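Side-chain contact in receptor-type adenylate cyclase GRESAG 4.1 (Trypanosoma brucei, PDB 1FX2), which converts ATP to 3',5'-cyclic AMP and diphosphate through its class-3 catalytic domain, using magnesium as cofactor: residues R127-N130 / G131-R135. Residues are numbered along the deposited sequence; the frame is centred on the assembly and turned at random.
Sequences RLWN and GLRVR. With DTT (2,3-dihydroxy-1,4-dithiobutane), chain C; SO4 (sulfate ion), chain B.
A buried, off-centre cation-pi pair joins Arg133 to one face of Trp129, four residues earlier, with Arg133 CZ 4.3 Å from the centroid of the six-membered ring of Trp129 and 30° off the ring normal. The guanidinium is tilted by 38° to the indole rather than stacked flat, and its nearest approach is at the rim, Arg133 NE to Trp129 CE3, 3.5 Å. Extended from CG to NE, the arginine chain crosses the indole at about a right angle and lays Arg133 CD 3.7 Å from Trp129 CZ3. Tryptophan suits its place because the broad indole offers a flat face to the guanidinium, and it also has a cation-pi contact with Arg222. Arginine suits its own because its charge has a salt bridge to Glu103 and its NH2 is hydrogen-bonded to Tyr125. The pair spans the bent loop that leads from helix 122-128 into strand 134-141, a central strand of the class-3 cyclase sheet. The chain bends sharply at Gly131, whose positive phi (77°) favours glycine. Inside the bend sits a dithiothreitol, probably from the crystallisation liquor and doubtful in its detailed placement; its O2 lies 2.6 Å from Asn130 O and 2.7 Å from Leu132 O.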
ATOM      1  N   ARG A 127      -3.045  -7.937 -27.730  1.00  9.10           N
ATOM      2  CA  ARG A 127      -2.378  -6.685 -27.393  1.00  9.52           C
ATOM      3  C   ARG A 127      -1.991  -6.687 -25.967  1.00  8.95           C
ATOM      4  O   ARG A 127      -1.209  -5.827 -25.544  1.00 12.83           O
ATOM      5  CB  ARG A 127      -3.338  -5.475 -27.542  1.00 11.90           C
ATOM      6  CG  ARG A 127      -3.683  -5.162 -28.946  1.00 14.61           C
ATOM      7  CD  ARG A 127      -4.866  -4.084 -28.906  1.00 24.51           C
ATOM      8  NE  ARG A 127      -5.582  -4.152 -30.153  1.00 51.83           N
ATOM      9  CZ  ARG A 127      -6.893  -4.283 -30.318  1.00 32.86           C
ATOM     10  NH1 ARG A 127      -7.783  -4.356 -29.311  1.00 24.41           N
ATOM     11  NH2 ARG A 127      -7.296  -4.439 -31.548  1.00 47.86           N
ATOM     12  N   LEU A 128      -2.498  -7.691 -25.188  1.00  8.51           N
ATOM     13  CA  LEU A 128      -2.283  -7.687 -23.731  1.00  9.48           C
ATOM     14  C   LEU A 128      -1.533  -8.911 -23.216  1.00  8.66           C
ATOM     15  O   LEU A 128      -0.924  -8.777 -22.136  1.00  8.88           O
ATOM     16  CB  LEU A 128      -3.662  -7.682 -22.985  1.00  8.66           C
ATOM     17  CG  LEU A 128      -4.454  -6.419 -23.315  1.00  9.32           C
ATOM     18  CD1 LEU A 128      -5.874  -6.559 -22.707  1.00 11.67           C
ATOM     19  CD2 LEU A 128      -3.779  -5.196 -22.692  1.00 14.07           C
ATOM     20  N   TRP A 129      -1.584 -10.034 -23.932  1.00  7.44           N
ATOM     21  CA  TRP A 129      -1.069 -11.304 -23.395  1.00  6.11           C
ATOM     22  C   TRP A 129      -0.497 -12.104 -24.505  1.00  8.54           C
ATOM     23  O   TRP A 129      -1.007 -12.137 -25.639  1.00  9.82           O
ATOM     24  CB  TRP A 129      -2.246 -12.126 -22.741  1.00  8.05           C
ATOM     25  CG  TRP A 129      -2.859 -11.468 -21.504  1.00  7.16           C
ATOM     26  CD1 TRP A 129      -4.013 -10.733 -21.461  1.00  9.16           C
ATOM     27  CD2 TRP A 129      -2.326 -11.498 -20.184  1.00  7.97           C
ATOM     28  NE1 TRP A 129      -4.166 -10.240 -20.180  1.00  7.72           N
ATOM     29  CE2 TRP A 129      -3.164 -10.745 -19.366  1.00  7.36           C
ATOM     30  CE3 TRP A 129      -1.222 -12.148 -19.623  1.00  7.33           C
ATOM     31  CZ2 TRP A 129      -2.970 -10.655 -17.953  1.00  7.64           C
ATOM     32  CZ3 TRP A 129      -1.014 -12.030 -18.233  1.00 10.92           C
ATOM     33  CH2 TRP A 129      -1.890 -11.324 -17.433  1.00  9.06           C
ATOM     34  N   ASN A 130       0.614 -12.771 -24.177  1.00  7.18           N
ATOM     35  CA  ASN A 130       1.307 -13.619 -25.166  1.00  6.68           C
ATOM     36  C   ASN A 130       2.430 -14.392 -24.478  1.00  7.72           C
ATOM     37  O   ASN A 130       3.364 -13.783 -23.916  1.00  9.56           O
ATOM     38  CB  ASN A 130       2.003 -12.691 -26.229  1.00  7.63           C
ATOM     39  CG  ASN A 130       2.794 -13.459 -27.310  1.00  8.83           C
ATOM     40  OD1 ASN A 130       2.430 -14.544 -27.748  1.00 12.34           O
ATOM     41  ND2 ASN A 130       3.946 -12.861 -27.712  1.00 10.45           N
ATOM     42  N   GLY A 131       2.381 -15.717 -24.587  1.00  7.13           N
ATOM     43  CA  GLY A 131       3.447 -16.550 -24.100  1.00  8.08           C
ATOM     44  C   GLY A 131       3.515 -16.779 -22.613  1.00  7.38           C
ATOM     45  O   GLY A 131       2.498 -16.767 -21.927  1.00  7.19           O
ATOM     46  N   LEU A 132       4.724 -17.110 -22.117  1.00  7.63           N
ATOM     47  CA  LEU A 132       4.872 -17.410 -20.672  1.00  6.20           C
ATOM     48  C   LEU A 132       4.444 -16.218 -19.821  1.00  5.75           C
ATOM     49  O   LEU A 132       4.831 -15.073 -20.122  1.00  8.27           O
ATOM     50  CB  LEU A 132       6.385 -17.704 -20.420  1.00  7.44           C
ATOM     51  CG  LEU A 132       6.910 -18.930 -21.126  1.00  8.24           C
ATOM     52  CD1 LEU A 132       8.433 -18.958 -20.825  1.00  9.88           C
ATOM     53  CD2 LEU A 132       6.237 -20.261 -20.674  1.00  8.92           C
ATOM     54  N   ARG A 133       3.695 -16.465 -18.765  1.00  6.43           N
ATOM     55  CA  ARG A 133       3.250 -15.360 -17.884  1.00  6.53           C
ATOM     56  C   ARG A 133       4.091 -15.406 -16.598  1.00  7.81           C
ATOM     57  O   ARG A 133       4.074 -16.429 -15.853  1.00  9.26           O
ATOM     58  CB  ARG A 133       1.740 -15.565 -17.556  1.00  7.13           C
ATOM     59  CG  ARG A 133       0.823 -15.417 -18.753  1.00  6.56           C
ATOM     60  CD  ARG A 133      -0.609 -15.693 -18.343  1.00  7.38           C
ATOM     61  NE  ARG A 133      -1.469 -15.592 -19.561  1.00  7.92           N
ATOM     62  CZ  ARG A 133      -2.797 -15.599 -19.457  1.00  9.17           C
ATOM     63  NH1 ARG A 133      -3.383 -15.704 -18.272  1.00 11.15           N
ATOM     64  NH2 ARG A 133      -3.524 -15.591 -20.580  1.00  7.75           N
ATOM     65  N   VAL A 134       4.862 -14.371 -16.387  1.00  6.92           N
ATOM     66  CA  VAL A 134       5.870 -14.380 -15.296  1.00  6.34           C
ATOM     67  C   VAL A 134       5.318 -13.461 -14.206  1.00  5.58           C
ATOM     68  O   VAL A 134       4.848 -12.346 -14.468  1.00  7.16           O
ATOM     69  CB  VAL A 134       7.128 -13.731 -15.857  1.00  7.82           C
ATOM     70  CG1 VAL A 134       8.207 -13.617 -14.744  1.00  7.53           C
ATOM     71  CG2 VAL A 134       7.712 -14.629 -16.963  1.00 10.32           C
ATOM     72  N   ARG A 135       5.306 -14.031 -12.980  1.00  5.98           N
ATOM     73  CA  ARG A 135       4.961 -13.216 -11.787  1.00  4.82           C
ATOM     74  C   ARG A 135       6.219 -12.645 -11.205  1.00  5.96           C
ATOM     75  O   ARG A 135       7.293 -13.260 -11.267  1.00  6.59           O
ATOM     76  CB  ARG A 135       4.223 -14.070 -10.723  1.00  7.75           C
ATOM     77  CG  ARG A 135       4.967 -15.281 -10.290  1.00  9.02           C
ATOM     78  CD  ARG A 135       4.225 -15.866  -8.994  1.00 11.23           C
ATOM     79  NE  ARG A 135       4.889 -17.062  -8.540  1.00 13.50           N
ATOM     80  CZ  ARG A 135       4.539 -18.256  -8.963  1.00 12.43           C
ATOM     81  NH1 ARG A 135       3.516 -18.394  -9.840  1.00 12.26           N
ATOM     82  NH2 ARG A 135       5.204 -19.341  -8.519  1.00 15.52           N
TER
HETATM   83  S1  DTT C1124       4.601 -12.170 -18.194  1.00 25.84           S
HETATM   84  C1  DTT C1124       5.343 -11.698 -19.725  1.00 16.57           C
HETATM   85  C2  DTT C1124       4.104 -11.174 -20.280  1.00 13.17           C
HETATM   86  O2  DTT C1124       4.223 -12.927 -21.602  1.00 17.09           O
HETATM   87  C3  DTT C1124       3.311 -12.147 -20.963  1.00 18.35           C
HETATM   88  O3  DTT C1124       4.197 -10.146 -20.574  1.00 15.53           O
HETATM   89  C4  DTT C1124       2.370 -11.726 -21.909  1.00 13.19           C
HETATM   90  S4  DTT C1124       1.367 -13.048 -21.458  1.00 25.64           S
HETATM   91  S   SO4 B1123       2.465 -21.966  -9.487  1.00 17.76           S
HETATM   92  O1  SO4 B1123       1.938 -23.231  -9.938  1.00 23.52           O
HETATM   93  O2  SO4 B1123       3.900 -22.013  -9.189  1.00 18.92           O
HETATM   94  O3  SO4 B1123       2.156 -20.942 -10.450  1.00 14.73           O
HETATM   95  O4  SO4 B1123       1.741 -21.622  -8.236  1.00 27.16           O